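Local coordinates for HAT1-interacting factor 1 (Saccharomyces cerevisiae, PDB 4NQ0), which acts as a nuclear chaperone for histones H3 and H4 within the HAT-B acetyltransferase complex and takes part in chromatin assembly and telomere silencing, at residues I183-L189 / A211-L216; L63-F67 / F194-F198; L58-F64 / L216-P220; Q25-A29 / R44-T48. Numbering follows the deposited sequence.

Contact 1 (I183-L189 / A211-L216); sequences IEDVSQL and AQALML
This contact packs the entry to the predicted first TPR repeat, in a region important for histone binding, onto the late part of helix 202-218. Segment 183-189 is extended up to Asp185, then forms a short 3-10 turn at 186-188. Asp185 OD2 accepts from Ser187 N at 2.9 Å, an Asx turn. Segment 211-216 is helical. The CA atoms of Ile183 and Met215 lie 5.2 Å apart, those of Leu189 and Gln212 6.2 Å. Met215, with chi1 and chi2 both t, sends its thioether into the curve of the turn. Its CG lies 3.5 Å from Glu184 O, its CE 3.7 Å from Asp185 O, and its SD 3.6 Å from Leu189 CB. Leu189 CD2 also meets Leu216 CD2 at 4.0 Å. Two waters bridge the backbones. One links Glu184 N (2.8 Å) to Ala211 O (2.7 Å). The other donates to Glu184 O and Met215 O, each at 2.7 Å. The Asx and 3-10 turns wrap buried Met215 at the entry to a TPR repeat.

Contact 2 (L63-F67 / F194-F198); sequences LFTIF and FHIYF
Segment 63-67 is one turn of helix 61-77, and segment 194-198 is a 3-10 turn ahead of helix 202-218. Their backbones stay well apart. The nearest CA atoms, of Phe67 and Tyr197, are 8.9 Å from each other, so aromatic side chains fill the gap. Phe194 comes first. Its CB points toward the helix, and its ring meets the Phe64 ring obliquely, with CE1 of Phe194 3.7 Å from CE1 of Phe64. The ring centroids are 5.8 Å apart and the planes lie at 67°. The carbonyl O of Phe194 sits at the edge of the Phe67 ring, 3.6 Å from Phe67 CZ. The next contact comes from Tyr197. Its CB is 3.8 Å from Phe67 CZ. Its ring edge is turned to the face of Phe67 in an offset edge-to-face pair, with planes at 87° and centroids 5.8 Å apart. Its hydroxyl is hydrogen-bonded to Asp208, Gln212 and Arg190. Phe198 closes the turn, with CZ 3.9 Å from CE1 of Phe67, planes at 43° and centroids 5.6 Å apart. Phe67 reaches all three residues with chi1 t, while Phe64, Phe194, Tyr197 and Phe198 have chi1 m. Phe67, Tyr197 and Phe198 form an aromatic cluster, which joins the predicted first TPR repeat to the preceding helix in this helical-repeat fold.

Contact 3 (L58-F64 / L216-P220); sequences LPDPELF and LLGRP
This is an apolar contact between the start of helix 61-77, with the loop before it, and the end of helix 202-218. The nearest CA atoms are those of Pro61 and Leu216, 5.9 Å apart. Leu216 has the largest covered area, 107 Å², with chi1 m and chi2 t. Its CD1 reaches Phe64 CE2 at 3.5 Å and Pro59 O at 3.8 Å. Its CB lies 4.1 Å from Pro61 CB, and its CD2 4.1 Å from Leu58 CG. Pro61 also meets the next residue, with CG 3.9 Å from Leu217 CD2. The loop at 58-60 is extended. Asp60 is the N-cap of helix 61-77, and its OD1 accepts from Glu62 N at 2.8 Å. The capping bond lies in the first turn; Pro61 and Phe64 there both point CB toward segment 216-220. Here the end of helix 202-218, in the predicted first TPR repeat, meets the start of the preceding helix in the all-helical fold. The Leu217 side chain also touches Arg234, Ile235 and Val238 of helix 229-248. Beyond the helix end, Arg219 extends its side chain along Leu58, with NE 3.3 Å from Leu58 CD2.

Contact 4 (Q25-A29 / R44-T48); sequences QVQIA and RCQQT
Arg44 NH2 and NE both donate to Gln25 OE1, at 2.8 and 2.9 Å. The amide oxygen sits near the plane of the guanidinium, at its edge. Gln25 is bent back with chi1 and chi2 both m, while Arg44 has chi1 t and chi2 near 92°. Ile28 CG2 lies over one face of the guanidinium, and Ile28 CD1 comes within 3.4 Å of Arg44 NH2. Thr48 OG1 donates to Arg44 O at 2.7 Å, one turn back, and lies 3.4 Å from Gln25 CG. Ala29 CB packs on Cys45 SG at 3.8 Å and on Arg44 CB at 4.2 Å. Both segments are helical and run antiparallel. Their axes make 161° and approach to 9.8 Å. The CA atoms of Ala29 and Arg44 are 5.9 Å apart, those of Gln25 and Thr48 7.0 Å. Helices 14-34 and 38-51 form a helical hairpin. Gln25 is neutral, so two hydrogen bonds hold Arg44 without a salt bridge between them, while small Ala29 allows close backbone approach on the buried side.

From the N terminus, contact 4 closes first. It pairs helices 14-34 and 38-51. Contact 3 opens in the loop just before helix 61-77 and contact 2 in its first turns; they share Leu63 and Phe64. Each spans the unmodelled residues 80-159. Contact 2 closes at 194-198, and contact 3 at the end of helix 202-218. Contact 1 runs from 183-189 to 211-216, within the span of contact 3, and crosses contact 2. Leu216 belongs to contacts 1 and 3. Gln46 packs against Phe67 and Cys45 against Leu63, which joins contact 4 to contacts 2 and 3. Contacts 2 and 3 tie helix 61-77 to the predicted first TPR repeat; contact 1 packs its entry on helix 202-218.

Contact 1 (I183-L189 / A211-L216)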
loop_
_atom_site.group_PDB
_atom_site.type_symbol
_atom_site.label_atom_id
_atom_site.label_comp_id
_atom_site.label_asym_id
_atom_site.label_seq_id
_atom_site.Cartn_x
_atom_site.Cartn_y
_atom_site.Cartn_z
ATOM N N ILE A 183 -10.129 -7.998 -0.811
ATOM C CA ILE A 183 -11.008 -6.985 -0.251
ATOM C C ILE A 183 -12.135 -7.675 0.518
ATOM O O ILE A 183 -12.981 -8.335 -0.077
ATOM C CB ILE A 183 -11.577 -6.064 -1.333
ATOM C CG1 ILE A 183 -10.428 -5.313 -2.017
ATOM C CG2 ILE A 183 -12.572 -5.091 -0.726
ATOM C CD1 ILE A 183 -10.877 -4.328 -3.061
ATOM N N GLU A 184 -12.134 -7.520 1.839
ATOM C CA GLU A 184 -13.119 -8.188 2.689
ATOM C C GLU A 184 -14.462 -7.488 2.605
ATOM O O GLU A 184 -14.536 -6.307 2.258
ATOM C CB GLU A 184 -12.673 -8.186 4.148
ATOM C CG GLU A 184 -11.337 -8.844 4.441
ATOM C CD GLU A 184 -10.938 -8.671 5.901
ATOM O OE1 GLU A 184 -11.835 -8.746 6.772
ATOM O OE2 GLU A 184 -9.737 -8.449 6.182
ATOM N N ASP A 185 -15.518 -8.221 2.946
ATOM C CA ASP A 185 -16.849 -7.653 3.093
ATOM C C ASP A 185 -16.868 -6.704 4.272
ATOM O O ASP A 185 -16.245 -6.959 5.304
ATOM C CB ASP A 185 -17.894 -8.754 3.331
ATOM C CG ASP A 185 -19.322 -8.260 3.140
ATOM O OD1 ASP A 185 -19.948 -8.669 2.144
ATOM O OD2 ASP A 185 -19.830 -7.470 3.967
ATOM N N VAL A 186 -17.632 -5.627 4.125
ATOM C CA VAL A 186 -17.718 -4.596 5.148
ATOM C C VAL A 186 -18.342 -5.098 6.460
ATOM O O VAL A 186 -18.262 -4.422 7.487
ATOM C CB VAL A 186 -18.461 -3.357 4.620
ATOM C CG1 VAL A 186 -19.961 -3.626 4.494
ATOM C CG2 VAL A 186 -18.171 -2.166 5.511
ATOM N N SER A 187 -18.949 -6.287 6.426
ATOM C CA SER A 187 -19.434 -6.942 7.647
ATOM C C SER A 187 -18.316 -7.291 8.636
ATOM O O SER A 187 -18.583 -7.477 9.819
ATOM C CB SER A 187 -20.231 -8.209 7.303
ATOM O OG SER A 187 -19.391 -9.230 6.787
ATOM N N GLN A 188 -17.073 -7.374 8.161
ATOM C CA GLN A 188 -15.948 -7.755 9.016
ATOM C C GLN A 188 -15.177 -6.550 9.590
ATOM O O GLN A 188 -14.126 -6.714 10.210
ATOM C CB GLN A 188 -15.033 -8.725 8.262
ATOM C CG GLN A 188 -15.650 -10.136 8.163
ATOM C CD GLN A 188 -14.958 -11.042 7.169
ATOM O OE1 GLN A 188 -13.784 -10.853 6.830
ATOM N NE2 GLN A 188 -15.684 -12.036 6.691
ATOM N N LEU A 189 -15.740 -5.353 9.410
ATOM C CA LEU A 189 -15.177 -4.096 9.906
ATOM C C LEU A 189 -15.233 -4.042 11.426
ATOM O O LEU A 189 -16.264 -4.362 12.014
ATOM C CB LEU A 189 -16.008 -2.932 9.344
ATOM C CG LEU A 189 -15.524 -1.481 9.505
ATOM C CD1 LEU A 189 -14.206 -1.252 8.790
ATOM C CD2 LEU A 189 -16.585 -0.529 8.974
ATOM N N ALA A 211 -6.163 -3.437 5.983
ATOM C CA ALA A 211 -7.128 -4.398 5.426
ATOM C C ALA A 211 -8.522 -3.787 5.468
ATOM O O ALA A 211 -9.300 -3.911 4.524
ATOM C CB ALA A 211 -7.102 -5.754 6.179
ATOM N N GLN A 212 -8.818 -3.090 6.558
ATOM C CA GLN A 212 -10.095 -2.406 6.692
ATOM C C GLN A 212 -10.211 -1.159 5.812
ATOM O O GLN A 212 -11.297 -0.842 5.339
ATOM C CB GLN A 212 -10.359 -2.079 8.162
ATOM C CG GLN A 212 -10.491 -3.348 9.025
ATOM C CD GLN A 212 -10.521 -3.049 10.495
ATOM O OE1 GLN A 212 -11.568 -2.711 11.039
ATOM N NE2 GLN A 212 -9.370 -3.185 11.164
ATOM N N ALA A 213 -9.115 -0.442 5.591
ATOM C CA ALA A 213 -9.129 0.640 4.587
ATOM C C ALA A 213 -9.533 0.109 3.206
ATOM O O ALA A 213 -10.365 0.721 2.514
ATOM C CB ALA A 213 -7.787 1.341 4.514
ATOM N N LEU A 214 -8.955 -1.031 2.829
ATOM C CA LEU A 214 -9.249 -1.677 1.553
ATOM C C LEU A 214 -10.711 -2.033 1.476
ATOM O O LEU A 214 -11.369 -1.792 0.477
ATOM C CB LEU A 214 -8.460 -2.979 1.389
ATOM C CG LEU A 214 -7.008 -2.929 0.950
ATOM C CD1 LEU A 214 -6.445 -4.347 0.997
ATOM C CD2 LEU A 214 -6.868 -2.330 -0.453
ATOM N N MET A 215 -11.187 -2.664 2.540
ATOM C CA MET A 215 -12.586 -3.047 2.670
ATOM C C MET A 215 -13.489 -1.856 2.367
ATOM O O MET A 215 -14.429 -1.967 1.583
ATOM C CB MET A 215 -12.807 -3.591 4.090
ATOM C CG MET A 215 -14.227 -3.739 4.590
ATOM S SD MET A 215 -14.206 -4.001 6.392
ATOM C CE MET A 215 -13.131 -5.435 6.541
ATOM N N LEU A 216 -13.186 -0.716 2.975
ATOM C CA LEU A 216 -14.018 0.484 2.839
ATOM C C LEU A 216 -13.913 1.106 1.435
ATOM O O LEU A 216 -14.932 1.413 0.805
ATOM C CB LEU A 216 -13.650 1.499 3.927
ATOM C CG LEU A 216 -14.023 1.058 5.349
ATOM C CD1 LEU A 216 -13.305 1.869 6.424
ATOM C CD2 LEU A 216 -15.542 1.127 5.541
HETATM O O HOH W 1 -10.053 -5.979 2.999
HETATM O O HOH W 2 -15.770 -4.270 1.003
#

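Contact 2 (L63-F67 / F194-F198)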
loop_
_atom_site.group_PDB
_atom_site.type_symbol
_atom_site.label_atom_id
_atom_site.label_comp_id
_atom_site.label_asym_id
_atom_site.label_seq_id
_atom_site.Cartn_x
_atom_site.Cartn_y
_atom_site.Cartn_z
ATOM N N LEU A 63 -9.374 7.404 8.388
ATOM C CA LEU A 63 -9.173 7.108 9.802
ATOM C C LEU A 63 -8.321 5.855 9.971
ATOM O O LEU A 63 -7.466 5.794 10.848
ATOM C CB LEU A 63 -10.503 6.938 10.541
ATOM C CG LEU A 63 -11.316 8.228 10.737
ATOM C CD1 LEU A 63 -12.735 7.904 11.119
ATOM C CD2 LEU A 63 -10.678 9.137 11.775
ATOM N N PHE A 64 -8.551 4.868 9.114
ATOM C CA PHE A 64 -7.791 3.623 9.155
ATOM C C PHE A 64 -6.389 3.798 8.583
ATOM O O PHE A 64 -5.403 3.331 9.170
ATOM C CB PHE A 64 -8.577 2.522 8.431
ATOM C CG PHE A 64 -9.803 2.069 9.180
ATOM C CD1 PHE A 64 -9.740 0.985 10.044
ATOM C CD2 PHE A 64 -11.015 2.740 9.039
ATOM C CE1 PHE A 64 -10.868 0.562 10.748
ATOM C CE2 PHE A 64 -12.137 2.328 9.744
ATOM C CZ PHE A 64 -12.068 1.241 10.591
ATOM N N THR A 65 -6.280 4.521 7.471
ATOM C CA THR A 65 -4.971 4.680 6.811
ATOM C C THR A 65 -4.011 5.569 7.599
ATOM O O THR A 65 -2.827 5.236 7.749
ATOM C CB THR A 65 -5.113 5.180 5.365
ATOM O OG1 THR A 65 -5.659 6.505 5.354
ATOM C CG2 THR A 65 -6.024 4.243 4.580
ATOM N N ILE A 66 -4.519 6.673 8.136
ATOM C CA ILE A 66 -3.728 7.517 9.037
ATOM C C ILE A 66 -3.329 6.744 10.296
ATOM O O ILE A 66 -2.163 6.774 10.704
ATOM C CB ILE A 66 -4.486 8.814 9.410
ATOM C CG1 ILE A 66 -4.686 9.680 8.158
ATOM C CG2 ILE A 66 -3.722 9.603 10.466
ATOM C CD1 ILE A 66 -5.750 10.716 8.307
ATOM N N PHE A 67 -4.289 6.030 10.891
ATOM C CA PHE A 67 -4.038 5.217 12.086
ATOM C C PHE A 67 -2.910 4.218 11.787
ATOM O O PHE A 67 -1.968 4.070 12.573
ATOM C CB PHE A 67 -5.335 4.487 12.486
ATOM C CG PHE A 67 -5.382 3.937 13.914
ATOM C CD1 PHE A 67 -4.255 3.840 14.733
ATOM C CD2 PHE A 67 -6.588 3.455 14.406
ATOM C CE1 PHE A 67 -4.358 3.300 16.015
ATOM C CE2 PHE A 67 -6.694 2.919 15.683
ATOM C CZ PHE A 67 -5.580 2.845 16.486
ATOM N N PHE A 194 -10.775 -0.270 19.441
ATOM C CA PHE A 194 -9.622 0.166 18.630
ATOM C C PHE A 194 -8.337 0.428 19.411
ATOM O O PHE A 194 -7.287 0.602 18.804
ATOM C CB PHE A 194 -9.973 1.400 17.792
ATOM C CG PHE A 194 -10.917 1.106 16.664
ATOM C CD1 PHE A 194 -10.434 0.766 15.411
ATOM C CD2 PHE A 194 -12.287 1.139 16.864
ATOM C CE1 PHE A 194 -11.289 0.487 14.378
ATOM C CE2 PHE A 194 -13.163 0.865 15.818
ATOM C CZ PHE A 194 -12.657 0.537 14.575
ATOM N N HIS A 195 -8.420 0.453 20.742
ATOM C CA HIS A 195 -7.235 0.523 21.584
ATOM C C HIS A 195 -6.333 -0.707 21.397
ATOM O O HIS A 195 -5.159 -0.670 21.742
ATOM C CB HIS A 195 -7.622 0.666 23.069
ATOM C CG HIS A 195 -7.971 -0.633 23.741
ATOM N ND1 HIS A 195 -9.267 -1.098 23.855
ATOM C CD2 HIS A 195 -7.185 -1.568 24.330
ATOM C CE1 HIS A 195 -9.263 -2.262 24.488
ATOM N NE2 HIS A 195 -8.011 -2.573 24.781
ATOM N N ILE A 196 -6.899 -1.795 20.875
ATOM C CA ILE A 196 -6.155 -3.036 20.615
ATOM C C ILE A 196 -4.951 -2.819 19.690
ATOM O O ILE A 196 -3.960 -3.540 19.789
ATOM C CB ILE A 196 -7.086 -4.137 20.009
ATOM C CG1 ILE A 196 -6.409 -5.514 20.054
ATOM C CG2 ILE A 196 -7.485 -3.794 18.581
ATOM N N TYR A 197 -5.026 -1.807 18.825
ATOM C CA TYR A 197 -3.966 -1.542 17.841
ATOM C C TYR A 197 -2.743 -0.814 18.408
ATOM O O TYR A 197 -1.763 -0.588 17.689
ATOM C CB TYR A 197 -4.541 -0.801 16.630
ATOM C CG TYR A 197 -5.614 -1.599 15.907
ATOM C CD1 TYR A 197 -5.315 -2.824 15.328
ATOM C CD2 TYR A 197 -6.913 -1.135 15.806
ATOM C CE1 TYR A 197 -6.285 -3.577 14.685
ATOM C CE2 TYR A 197 -7.892 -1.872 15.155
ATOM C CZ TYR A 197 -7.571 -3.086 14.590
ATOM O OH TYR A 197 -8.520 -3.832 13.944
ATOM N N PHE A 198 -2.784 -0.468 19.693
ATOM C CA PHE A 198 -1.582 -0.007 20.400
ATOM C C PHE A 198 -0.867 -1.161 21.113
ATOM O O PHE A 198 0.224 -0.979 21.649
ATOM C CB PHE A 198 -1.938 1.097 21.400
ATOM C CG PHE A 198 -2.410 2.370 20.749
ATOM C CD1 PHE A 198 -1.518 3.193 20.078
ATOM C CD2 PHE A 198 -3.742 2.744 20.797
ATOM C CE1 PHE A 198 -1.954 4.371 19.477
ATOM C CE2 PHE A 198 -4.177 3.917 20.191
ATOM C CZ PHE A 198 -3.291 4.728 19.539
#

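Contact 3 (L58-F64 / L216-P220)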
loop_
_atom_site.group_PDB
_atom_site.type_symbol
_atom_site.label_atom_id
_atom_site.label_comp_id
_atom_site.label_asym_id
_atom_site.label_seq_id
_atom_site.Cartn_x
_atom_site.Cartn_y
_atom_site.Cartn_z
ATOM N N LEU A 58 -20.725 4.352 7.603
ATOM C CA LEU A 58 -19.395 3.832 7.314
ATOM C C LEU A 58 -18.349 4.888 7.622
ATOM O O LEU A 58 -18.450 6.005 7.137
ATOM C CB LEU A 58 -19.299 3.405 5.851
ATOM C CG LEU A 58 -19.556 1.925 5.534
ATOM C CD1 LEU A 58 -20.393 1.244 6.614
ATOM C CD2 LEU A 58 -20.204 1.786 4.152
ATOM N N PRO A 59 -17.328 4.536 8.420
ATOM C CA PRO A 59 -16.314 5.515 8.757
ATOM C C PRO A 59 -15.421 5.844 7.571
ATOM O O PRO A 59 -15.354 5.079 6.604
ATOM C CB PRO A 59 -15.514 4.826 9.856
ATOM C CG PRO A 59 -15.658 3.432 9.593
ATOM C CD PRO A 59 -17.021 3.225 9.006
ATOM N N ASP A 60 -14.762 6.991 7.654
ATOM C CA ASP A 60 -13.867 7.463 6.609
ATOM C C ASP A 60 -12.663 6.524 6.563
ATOM O O ASP A 60 -12.041 6.289 7.587
ATOM C CB ASP A 60 -13.438 8.896 6.937
ATOM C CG ASP A 60 -12.681 9.572 5.800
ATOM O OD1 ASP A 60 -11.870 8.907 5.126
ATOM O OD2 ASP A 60 -12.904 10.793 5.586
ATOM N N PRO A 61 -12.345 5.966 5.380
ATOM C CA PRO A 61 -11.163 5.090 5.283
ATOM C C PRO A 61 -9.856 5.766 5.717
ATOM O O PRO A 61 -8.927 5.080 6.150
ATOM C CB PRO A 61 -11.108 4.707 3.801
ATOM C CG PRO A 61 -12.159 5.534 3.111
ATOM C CD PRO A 61 -13.087 6.070 4.111
ATOM N N GLU A 62 -9.775 7.092 5.600
ATOM C CA GLU A 62 -8.604 7.825 6.094
ATOM C C GLU A 62 -8.334 7.640 7.584
ATOM O O GLU A 62 -7.189 7.724 8.005
ATOM C CB GLU A 62 -8.745 9.314 5.819
ATOM C CG GLU A 62 -8.786 9.682 4.370
ATOM C CD GLU A 62 -7.475 10.241 3.911
ATOM O OE1 GLU A 62 -7.372 11.488 3.839
ATOM O OE2 GLU A 62 -6.538 9.437 3.659
ATOM N N LEU A 63 -9.374 7.404 8.388
ATOM C CA LEU A 63 -9.173 7.108 9.802
ATOM C C LEU A 63 -8.321 5.855 9.971
ATOM O O LEU A 63 -7.466 5.794 10.848
ATOM C CB LEU A 63 -10.503 6.938 10.541
ATOM C CG LEU A 63 -11.316 8.228 10.737
ATOM C CD1 LEU A 63 -12.735 7.904 11.119
ATOM C CD2 LEU A 63 -10.678 9.137 11.775
ATOM N N PHE A 64 -8.551 4.868 9.114
ATOM C CA PHE A 64 -7.791 3.623 9.155
ATOM C C PHE A 64 -6.389 3.798 8.583
ATOM O O PHE A 64 -5.403 3.331 9.170
ATOM C CB PHE A 64 -8.577 2.522 8.431
ATOM C CG PHE A 64 -9.803 2.069 9.180
ATOM C CD1 PHE A 64 -9.740 0.985 10.044
ATOM C CD2 PHE A 64 -11.015 2.740 9.039
ATOM C CE1 PHE A 64 -10.868 0.562 10.748
ATOM C CE2 PHE A 64 -12.137 2.328 9.744
ATOM C CZ PHE A 64 -12.068 1.241 10.591
ATOM N N LEU A 216 -13.186 -0.716 2.975
ATOM C CA LEU A 216 -14.018 0.484 2.839
ATOM C C LEU A 216 -13.913 1.106 1.435
ATOM O O LEU A 216 -14.932 1.413 0.805
ATOM C CB LEU A 216 -13.650 1.499 3.927
ATOM C CG LEU A 216 -14.023 1.058 5.349
ATOM C CD1 LEU A 216 -13.305 1.869 6.424
ATOM C CD2 LEU A 216 -15.542 1.127 5.541
ATOM N N LEU A 217 -12.686 1.275 0.953
ATOM C CA LEU A 217 -12.435 1.819 -0.383
ATOM C C LEU A 217 -13.011 0.932 -1.492
ATOM O O LEU A 217 -13.544 1.435 -2.477
ATOM C CB LEU A 217 -10.927 2.006 -0.607
ATOM C CG LEU A 217 -10.234 3.092 0.218
ATOM C CD1 LEU A 217 -8.722 2.915 0.194
ATOM C CD2 LEU A 217 -10.616 4.478 -0.292
ATOM N N GLY A 218 -12.909 -0.383 -1.312
ATOM C CA GLY A 218 -13.363 -1.354 -2.308
ATOM C C GLY A 218 -14.837 -1.749 -2.253
ATOM O O GLY A 218 -15.332 -2.435 -3.151
ATOM N N ARG A 219 -15.535 -1.337 -1.196
ATOM C CA ARG A 219 -16.980 -1.552 -1.071
ATOM C C ARG A 219 -17.685 -1.263 -2.405
ATOM O O ARG A 219 -17.553 -0.162 -2.947
ATOM C CB ARG A 219 -17.545 -0.637 0.017
ATOM C CG ARG A 219 -19.019 -0.846 0.350
ATOM C CD ARG A 219 -19.533 0.296 1.225
ATOM N NE ARG A 219 -21.000 0.350 1.300
ATOM C CZ ARG A 219 -21.792 1.055 0.487
ATOM N NH1 ARG A 219 -23.109 1.026 0.666
ATOM N NH2 ARG A 219 -21.285 1.790 -0.504
ATOM N N PRO A 220 -18.421 -2.250 -2.949
ATOM C CA PRO A 220 -19.187 -1.967 -4.172
ATOM C C PRO A 220 -20.242 -0.894 -3.913
ATOM O O PRO A 220 -20.928 -0.940 -2.891
ATOM C CB PRO A 220 -19.854 -3.312 -4.514
ATOM C CG PRO A 220 -19.205 -4.341 -3.617
ATOM C CD PRO A 220 -18.697 -3.600 -2.421
#

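Contact 4 (Q25-A29 / R44-T48)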
loop_
_atom_site.group_PDB
_atom_site.type_symbol
_atom_site.label_atom_id
_atom_site.label_comp_id
_atom_site.label_asym_id
_atom_site.label_seq_id
_atom_site.Cartn_x
_atom_site.Cartn_y
_atom_site.Cartn_z
ATOM N N GLN A 25 -11.899 15.456 12.505
ATOM C CA GLN A 25 -10.924 14.581 13.172
ATOM C C GLN A 25 -9.882 13.984 12.211
ATOM O O GLN A 25 -8.700 13.895 12.554
ATOM C CB GLN A 25 -11.639 13.463 13.932
ATOM C CG GLN A 25 -12.544 13.933 15.083
ATOM C CD GLN A 25 -11.994 15.146 15.808
ATOM O OE1 GLN A 25 -10.912 15.103 16.415
ATOM N NE2 GLN A 25 -12.729 16.240 15.741
ATOM N N VAL A 26 -10.327 13.577 11.023
ATOM C CA VAL A 26 -9.431 13.123 9.954
ATOM C C VAL A 26 -8.404 14.215 9.603
ATOM O O VAL A 26 -7.212 13.947 9.528
ATOM C CB VAL A 26 -10.230 12.721 8.682
ATOM C CG1 VAL A 26 -9.313 12.648 7.443
ATOM C CG2 VAL A 26 -10.952 11.407 8.902
ATOM N N GLN A 27 -8.876 15.448 9.418
ATOM C CA GLN A 27 -7.989 16.574 9.105
ATOM C C GLN A 27 -6.977 16.854 10.219
ATOM O O GLN A 27 -5.798 17.127 9.947
ATOM C CB GLN A 27 -8.795 17.837 8.785
ATOM C CG GLN A 27 -9.506 17.778 7.433
ATOM C CD GLN A 27 -8.549 17.527 6.259
ATOM O OE1 GLN A 27 -7.609 18.302 6.012
ATOM N NE2 GLN A 27 -8.779 16.419 5.539
ATOM N N ILE A 28 -7.436 16.785 11.466
ATOM C CA ILE A 28 -6.549 16.968 12.606
ATOM C C ILE A 28 -5.516 15.840 12.652
ATOM O O ILE A 28 -4.326 16.093 12.828
ATOM C CB ILE A 28 -7.337 17.030 13.932
ATOM C CG1 ILE A 28 -8.172 18.310 14.002
ATOM C CG2 ILE A 28 -6.404 16.996 15.123
ATOM C CD1 ILE A 28 -9.178 18.304 15.135
ATOM N N ALA A 29 -5.978 14.601 12.482
ATOM C CA ALA A 29 -5.110 13.434 12.525
ATOM C C ALA A 29 -4.089 13.481 11.388
ATOM O O ALA A 29 -2.923 13.173 11.589
ATOM C CB ALA A 29 -5.933 12.155 12.440
ATOM N N ARG A 44 -5.851 9.978 18.085
ATOM C CA ARG A 44 -6.930 10.771 17.521
ATOM C C ARG A 44 -7.864 9.902 16.676
ATOM O O ARG A 44 -9.091 10.038 16.746
ATOM C CB ARG A 44 -6.345 11.873 16.647
ATOM C CG ARG A 44 -7.290 12.993 16.390
ATOM C CD ARG A 44 -7.107 14.057 17.436
ATOM N NE ARG A 44 -8.237 14.966 17.442
ATOM C CZ ARG A 44 -8.355 16.001 18.257
ATOM N NH1 ARG A 44 -7.398 16.284 19.136
ATOM N NH2 ARG A 44 -9.435 16.764 18.187
ATOM N N CYS A 45 -7.271 9.033 15.860
ATOM C CA CYS A 45 -8.031 8.110 15.008
ATOM C C CYS A 45 -8.744 7.083 15.866
ATOM O O CYS A 45 -9.924 6.837 15.685
ATOM C CB CYS A 45 -7.111 7.377 14.016
ATOM S SG CYS A 45 -6.394 8.435 12.740
ATOM N N GLN A 46 -8.008 6.482 16.799
ATOM C CA GLN A 46 -8.563 5.451 17.672
ATOM C C GLN A 46 -9.797 5.944 18.440
ATOM O O GLN A 46 -10.836 5.295 18.434
ATOM C CB GLN A 46 -7.498 4.954 18.656
ATOM C CG GLN A 46 -8.014 3.984 19.706
ATOM C CD GLN A 46 -8.108 4.619 21.078
ATOM O OE1 GLN A 46 -7.167 5.287 21.521
ATOM N NE2 GLN A 46 -9.239 4.407 21.773
ATOM N N GLN A 47 -9.672 7.096 19.091
ATOM C CA GLN A 47 -10.766 7.636 19.900
ATOM C C GLN A 47 -11.946 8.056 19.030
ATOM O O GLN A 47 -13.091 7.889 19.419
ATOM C CB GLN A 47 -10.285 8.816 20.737
ATOM C CG GLN A 47 -9.239 8.431 21.777
ATOM C CD GLN A 47 -8.530 9.632 22.333
ATOM O OE1 GLN A 47 -9.035 10.752 22.256
ATOM N NE2 GLN A 47 -7.348 9.419 22.888
ATOM N N THR A 48 -11.674 8.601 17.851
ATOM C CA THR A 48 -12.756 8.931 16.926
ATOM C C THR A 48 -13.469 7.640 16.516
ATOM O O THR A 48 -14.696 7.583 16.557
ATOM C CB THR A 48 -12.253 9.715 15.686
ATOM O OG1 THR A 48 -11.536 10.881 16.119
ATOM C CG2 THR A 48 -13.420 10.144 14.799
#